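Local coordinates for 5-formyltetrahydrofolate cyclo-ligase family protein (Bacillus anthracis, PDB 2JCB) that probably catalyses the ATP-dependent cyclisation of 5-formyltetrahydrofolate to 5,10-methenyltetrahydrofolate, using a magnesium-nucleotide site, at residues I71-K85 / F95-V107. Numbering follows the deposited sequence.
Sequences IEKAWKEGKRVVVPK and FRQISNFDQLETV
With CG anti to its carbonyl carbon (chi1 -73°), the W75 side chain leaves helix 68-76 toward I98, while F101, turned likewise (chi1 -67°), offers its ring face to the indole. The pair sits at the open end of a β-hairpin, strands 80-87 and 92-98, in the mixed sheet of the cyclo-ligase fold. The W75 six-membered ring meets F101 edge-to-face, centroids 4.7 Å apart and planes at 58°. Tryptophan suits the place because its flat ring packs while NE1 donates to I98 O (3.0 Å), near the indole plane. S99 O lies over one face of the indole and I71 CG2 over the other, so the ring is held between them.

Along the hairpin, V83 and R96 form an antiparallel hydrogen-bonded pair, with R96 N to V83 O at 2.8 Å. On their face of the sheet, the β-branched V83 and I98 pack together, V83 CG2 to I98 CG2 at 3.7 Å, with L104 CD2 also against V83 CG2. On the other, P84 CB sits over the F95 ring in a CH-pi contact, 3.9 Å from its centroid; a proline fits at a non-hydrogen-bonded pair, where its missing N-H costs no bond to the partner strand. Y151 of helix 150-154 packs on both. At the hairpin's open end, one water accepts from V81 N and Q97 NE2 and donates to I98 O at 2.8 Å, the same oxygen that W75 NE1 grips.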
loop_
_atom_site.group_PDB
_atom_site.type_symbol
_atom_site.label_atom_id
_atom_site.label_comp_id
_atom_site.label_asym_id
_atom_site.label_seq_id
_atom_site.Cartn_x
_atom_site.Cartn_y
_atom_site.Cartn_z
ATOM N N ILE A 71 6.379 -7.779 6.824
ATOM C CA ILE A 71 7.615 -7.239 7.392
ATOM C C ILE A 71 8.451 -8.321 8.109
ATOM O O ILE A 71 9.684 -8.406 7.954
ATOM C CB ILE A 71 7.292 -6.055 8.337
ATOM C CG1 ILE A 71 6.687 -4.924 7.501
ATOM C CG2 ILE A 71 8.604 -5.618 9.065
ATOM C CD1 ILE A 71 5.970 -3.863 8.371
ATOM N N GLU A 72 7.802 -9.173 8.893
ATOM C CA GLU A 72 8.496 -10.244 9.574
ATOM C C GLU A 72 9.215 -11.231 8.636
ATOM O O GLU A 72 10.365 -11.618 8.898
ATOM C CB GLU A 72 7.500 -10.931 10.485
ATOM C CG GLU A 72 7.052 -9.968 11.618
ATOM C CD GLU A 72 6.094 -10.622 12.540
ATOM O OE1 GLU A 72 5.070 -11.157 12.046
ATOM O OE2 GLU A 72 6.378 -10.626 13.756
ATOM N N LYS A 73 8.529 -11.562 7.537
ATOM C CA LYS A 73 9.059 -12.474 6.500
ATOM C C LYS A 73 10.253 -11.820 5.818
ATOM O O LYS A 73 11.271 -12.446 5.635
ATOM C CB LYS A 73 7.969 -12.726 5.436
ATOM C CG LYS A 73 8.281 -13.832 4.383
ATOM C CD LYS A 73 8.345 -15.177 5.005
ATOM C CE LYS A 73 8.090 -16.271 3.986
ATOM N NZ LYS A 73 7.852 -17.535 4.766
ATOM N N ALA A 74 10.109 -10.558 5.419
ATOM C CA ALA A 74 11.211 -9.819 4.817
ATOM C C ALA A 74 12.448 -9.818 5.722
ATOM O O ALA A 74 13.585 -10.137 5.284
ATOM C CB ALA A 74 10.768 -8.374 4.411
ATOM N N TRP A 75 12.244 -9.487 7.005
ATOM C CA TRP A 75 13.348 -9.544 7.971
ATOM C C TRP A 75 13.990 -10.932 8.015
ATOM O O TRP A 75 15.208 -11.054 7.989
ATOM C CB TRP A 75 12.915 -9.154 9.365
ATOM C CG TRP A 75 12.656 -7.685 9.539
ATOM C CD1 TRP A 75 13.212 -6.657 8.837
ATOM C CD2 TRP A 75 11.815 -7.091 10.532
ATOM N NE1 TRP A 75 12.758 -5.460 9.320
ATOM C CE2 TRP A 75 11.906 -5.695 10.372
ATOM C CE3 TRP A 75 11.017 -7.609 11.564
ATOM C CZ2 TRP A 75 11.193 -4.791 11.185
ATOM C CZ3 TRP A 75 10.298 -6.714 12.360
ATOM C CH2 TRP A 75 10.396 -5.324 12.167
ATOM N N LYS A 76 13.145 -11.965 8.036
ATOM C CA LYS A 76 13.619 -13.342 8.101
ATOM C C LYS A 76 14.486 -13.723 6.888
ATOM O O LYS A 76 15.479 -14.452 7.029
ATOM C CB LYS A 76 12.434 -14.284 8.230
ATOM C CG LYS A 76 12.817 -15.681 8.689
ATOM C CD LYS A 76 11.729 -16.653 8.305
ATOM C CE LYS A 76 12.099 -18.058 8.795
ATOM N NZ LYS A 76 11.038 -19.022 8.377
ATOM N N GLU A 77 14.103 -13.197 5.729
ATOM C CA GLU A 77 14.761 -13.427 4.443
ATOM C C GLU A 77 15.989 -12.523 4.209
ATOM O O GLU A 77 16.650 -12.613 3.173
ATOM C CB GLU A 77 13.712 -13.324 3.312
ATOM C CG GLU A 77 12.707 -14.465 3.443
ATOM C CD GLU A 77 11.740 -14.613 2.318
ATOM O OE1 GLU A 77 11.502 -13.644 1.597
ATOM O OE2 GLU A 77 11.161 -15.713 2.183
ATOM N N GLY A 78 16.288 -11.652 5.169
ATOM C CA GLY A 78 17.416 -10.739 5.042
ATOM C C GLY A 78 17.133 -9.526 4.160
ATOM O O GLY A 78 18.106 -8.854 3.748
ATOM N N LYS A 79 15.857 -9.217 3.884
ATOM C CA LYS A 79 15.573 -8.070 3.064
ATOM C C LYS A 79 15.562 -6.847 3.974
ATOM O O LYS A 79 15.210 -6.980 5.149
ATOM C CB LYS A 79 14.185 -8.198 2.414
ATOM C CG LYS A 79 14.058 -9.479 1.583
ATOM C CD LYS A 79 12.703 -9.410 0.884
ATOM C CE LYS A 79 12.400 -10.688 0.123
ATOM N NZ LYS A 79 13.396 -10.944 -0.950
ATOM N N ARG A 80 15.885 -5.676 3.425
ATOM C CA ARG A 80 15.831 -4.423 4.170
ATOM C C ARG A 80 14.405 -3.951 4.021
ATOM O O ARG A 80 13.845 -4.043 2.936
ATOM C CB ARG A 80 16.790 -3.405 3.550
ATOM C CG ARG A 80 16.699 -2.039 4.130
ATOM C CD ARG A 80 17.910 -1.223 3.769
ATOM N NE ARG A 80 17.961 -0.966 2.334
ATOM C CZ ARG A 80 18.803 -0.111 1.762
ATOM N NH1 ARG A 80 19.655 0.564 2.516
ATOM N NH2 ARG A 80 18.763 0.086 0.437
ATOM N N VAL A 81 13.827 -3.490 5.130
ATOM C CA VAL A 81 12.439 -3.049 5.146
ATOM C C VAL A 81 12.403 -1.541 5.426
ATOM O O VAL A 81 13.035 -1.067 6.369
ATOM C CB VAL A 81 11.622 -3.776 6.250
ATOM C CG1 VAL A 81 10.273 -3.163 6.380
ATOM C CG2 VAL A 81 11.402 -5.248 5.914
ATOM N N VAL A 82 11.692 -0.823 4.567
ATOM C CA VAL A 82 11.471 0.651 4.726
ATOM C C VAL A 82 9.981 0.990 4.792
ATOM O O VAL A 82 9.169 0.501 3.995
ATOM C CB VAL A 82 12.261 1.541 3.708
ATOM C CG1 VAL A 82 13.740 1.241 3.776
ATOM C CG2 VAL A 82 11.741 1.371 2.290
ATOM N N VAL A 83 9.628 1.885 5.726
ATOM C CA VAL A 83 8.228 2.293 5.948
ATOM C C VAL A 83 8.152 3.844 5.941
ATOM O O VAL A 83 9.152 4.502 6.284
ATOM C CB VAL A 83 7.752 1.748 7.315
ATOM C CG1 VAL A 83 7.655 0.209 7.254
ATOM C CG2 VAL A 83 8.790 2.101 8.439
ATOM N N PRO A 84 7.010 4.403 5.516
ATOM C CA PRO A 84 7.001 5.857 5.328
ATOM C C PRO A 84 6.686 6.675 6.576
ATOM O O PRO A 84 5.852 6.301 7.389
ATOM C CB PRO A 84 5.890 6.070 4.292
ATOM C CG PRO A 84 4.943 4.936 4.531
ATOM C CD PRO A 84 5.725 3.786 5.094
ATOM N N LYS A 85 7.345 7.825 6.656
ATOM C CA LYS A 85 6.931 8.916 7.526
ATOM C C LYS A 85 6.373 10.021 6.616
ATOM O O LYS A 85 7.085 10.568 5.763
ATOM C CB LYS A 85 8.097 9.430 8.384
ATOM C CG LYS A 85 7.671 10.590 9.315
ATOM C CD LYS A 85 8.651 10.849 10.450
ATOM C CE LYS A 85 8.167 12.013 11.372
ATOM N NZ LYS A 85 6.880 11.743 12.144
ATOM N N PHE A 95 10.745 7.365 3.221
ATOM C CA PHE A 95 10.821 5.955 3.587
ATOM C C PHE A 95 12.060 5.703 4.443
ATOM O O PHE A 95 13.158 6.092 4.076
ATOM C CB PHE A 95 10.792 5.081 2.351
ATOM C CG PHE A 95 9.432 4.996 1.778
ATOM C CD1 PHE A 95 8.619 3.934 2.149
ATOM C CD2 PHE A 95 8.955 5.966 0.910
ATOM C CE1 PHE A 95 7.270 3.829 1.655
ATOM C CE2 PHE A 95 7.621 5.898 0.396
ATOM C CZ PHE A 95 6.777 4.832 0.783
ATOM N N ARG A 96 11.855 5.085 5.600
ATOM C CA ARG A 96 12.963 4.907 6.523
ATOM C C ARG A 96 13.081 3.486 6.966
ATOM O O ARG A 96 12.088 2.822 7.207
ATOM C CB ARG A 96 12.822 5.831 7.763
ATOM C CG ARG A 96 12.393 7.285 7.424
ATOM C CD ARG A 96 12.305 8.078 8.722
ATOM N NE ARG A 96 13.637 8.439 9.194
ATOM C CZ ARG A 96 14.287 9.521 8.811
ATOM N NH1 ARG A 96 13.741 10.359 7.928
ATOM N NH2 ARG A 96 15.472 9.758 9.301
ATOM N N GLN A 97 14.312 3.016 7.075
ATOM C CA GLN A 97 14.529 1.616 7.416
ATOM C C GLN A 97 14.180 1.291 8.869
ATOM O O GLN A 97 14.575 2.025 9.803
ATOM C CB GLN A 97 15.973 1.207 7.124
ATOM C CG GLN A 97 16.268 -0.194 7.585
ATOM C CD GLN A 97 17.698 -0.654 7.335
ATOM O OE1 GLN A 97 18.601 0.150 7.158
ATOM N NE2 GLN A 97 17.890 -1.970 7.303
ATOM N N ILE A 98 13.517 0.161 9.033
ATOM C CA ILE A 98 13.216 -0.412 10.366
ATOM C C ILE A 98 13.733 -1.831 10.417
ATOM O O ILE A 98 13.502 -2.605 9.473
ATOM C CB ILE A 98 11.686 -0.335 10.765
ATOM C CG1 ILE A 98 10.704 -1.005 9.769
ATOM C CG2 ILE A 98 11.296 1.144 11.041
ATOM C CD1 ILE A 98 9.258 -1.375 10.371
ATOM N N SER A 99 14.424 -2.139 11.502
ATOM C CA SER A 99 14.959 -3.465 11.775
ATOM C C SER A 99 14.109 -4.199 12.812
ATOM O O SER A 99 14.185 -5.424 12.956
ATOM C CB SER A 99 16.374 -3.332 12.297
ATOM O OG SER A 99 17.194 -2.644 11.375
ATOM N N ASN A 100 13.348 -3.427 13.587
ATOM C CA ASN A 100 12.471 -3.978 14.631
ATOM C C ASN A 100 11.314 -3.022 14.893
ATOM O O ASN A 100 11.385 -1.829 14.519
ATOM C CB ASN A 100 13.258 -4.281 15.925
ATOM C CG ASN A 100 13.934 -3.041 16.516
ATOM O OD1 ASN A 100 13.248 -2.109 16.932
ATOM N ND2 ASN A 100 15.268 -3.036 16.576
ATOM N N PHE A 101 10.241 -3.519 15.507
ATOM C CA PHE A 101 9.028 -2.701 15.648
ATOM C C PHE A 101 9.139 -1.587 16.720
ATOM O O PHE A 101 8.313 -0.665 16.755
ATOM C CB PHE A 101 7.777 -3.574 15.885
ATOM C CG PHE A 101 7.395 -4.428 14.707
ATOM C CD1 PHE A 101 6.963 -3.849 13.510
ATOM C CD2 PHE A 101 7.466 -5.817 14.798
ATOM C CE1 PHE A 101 6.633 -4.652 12.413
ATOM C CE2 PHE A 101 7.129 -6.619 13.723
ATOM C CZ PHE A 101 6.717 -6.055 12.532
ATOM N N ASP A 102 10.207 -1.641 17.515
ATOM C CA ASP A 102 10.511 -0.585 18.496
ATOM C C ASP A 102 11.063 0.713 17.882
ATOM O O ASP A 102 11.202 1.727 18.567
ATOM C CB ASP A 102 11.440 -1.127 19.591
ATOM C CG ASP A 102 10.673 -1.695 20.785
ATOM O OD1 ASP A 102 9.409 -1.695 20.775
ATOM O OD2 ASP A 102 11.340 -2.135 21.745
ATOM N N GLN A 103 11.327 0.695 16.571
ATOM C CA GLN A 103 11.733 1.895 15.862
ATOM C C GLN A 103 10.492 2.655 15.356
ATOM O O GLN A 103 10.614 3.640 14.626
ATOM C CB GLN A 103 12.627 1.517 14.693
ATOM C CG GLN A 103 14.044 1.206 15.123
ATOM C CD GLN A 103 14.838 0.568 14.023
ATOM O OE1 GLN A 103 14.590 -0.568 13.670
ATOM N NE2 GLN A 103 15.816 1.293 13.478
ATOM N N LEU A 104 9.301 2.172 15.716
ATOM C CA LEU A 104 8.053 2.862 15.338
ATOM C C LEU A 104 7.492 3.629 16.532
ATOM O O LEU A 104 7.681 3.222 17.680
ATOM C CB LEU A 104 6.989 1.855 14.921
ATOM C CG LEU A 104 7.350 0.976 13.725
ATOM C CD1 LEU A 104 6.196 0.051 13.472
ATOM C CD2 LEU A 104 7.605 1.882 12.501
ATOM N N GLU A 105 6.785 4.717 16.241
ATOM C CA GLU A 105 5.999 5.423 17.258
ATOM C C GLU A 105 4.583 5.680 16.723
ATOM O O GLU A 105 4.353 5.628 15.525
ATOM C CB GLU A 105 6.657 6.740 17.646
ATOM C CG GLU A 105 6.928 7.652 16.457
ATOM C CD GLU A 105 7.611 8.945 16.836
ATOM O OE1 GLU A 105 7.734 9.241 18.054
ATOM O OE2 GLU A 105 8.008 9.670 15.899
ATOM N N THR A 106 3.653 5.970 17.628
ATOM C CA THR A 106 2.303 6.302 17.214
ATOM C C THR A 106 2.214 7.807 17.100
ATOM O O THR A 106 2.352 8.528 18.100
ATOM C CB THR A 106 1.220 5.781 18.190
ATOM O OG1 THR A 106 1.577 4.477 18.687
ATOM C CG2 THR A 106 -0.159 5.711 17.474
ATOM N N VAL A 107 1.992 8.266 15.872
ATOM C CA VAL A 107 1.896 9.691 15.552
ATOM C C VAL A 107 0.433 10.157 15.512
ATOM O O VAL A 107 0.153 11.281 15.092
ATOM C CB VAL A 107 2.593 10.028 14.210
ATOM C CG1 VAL A 107 4.131 9.981 14.345
ATOM C CG2 VAL A 107 2.091 9.105 13.096
HETATM O O HOH W 1 15.384 -3.557 7.592
HETATM O O HOH W 2 7.558 9.211 13.473
HETATM O O HOH W 3 8.389 12.596 14.830
#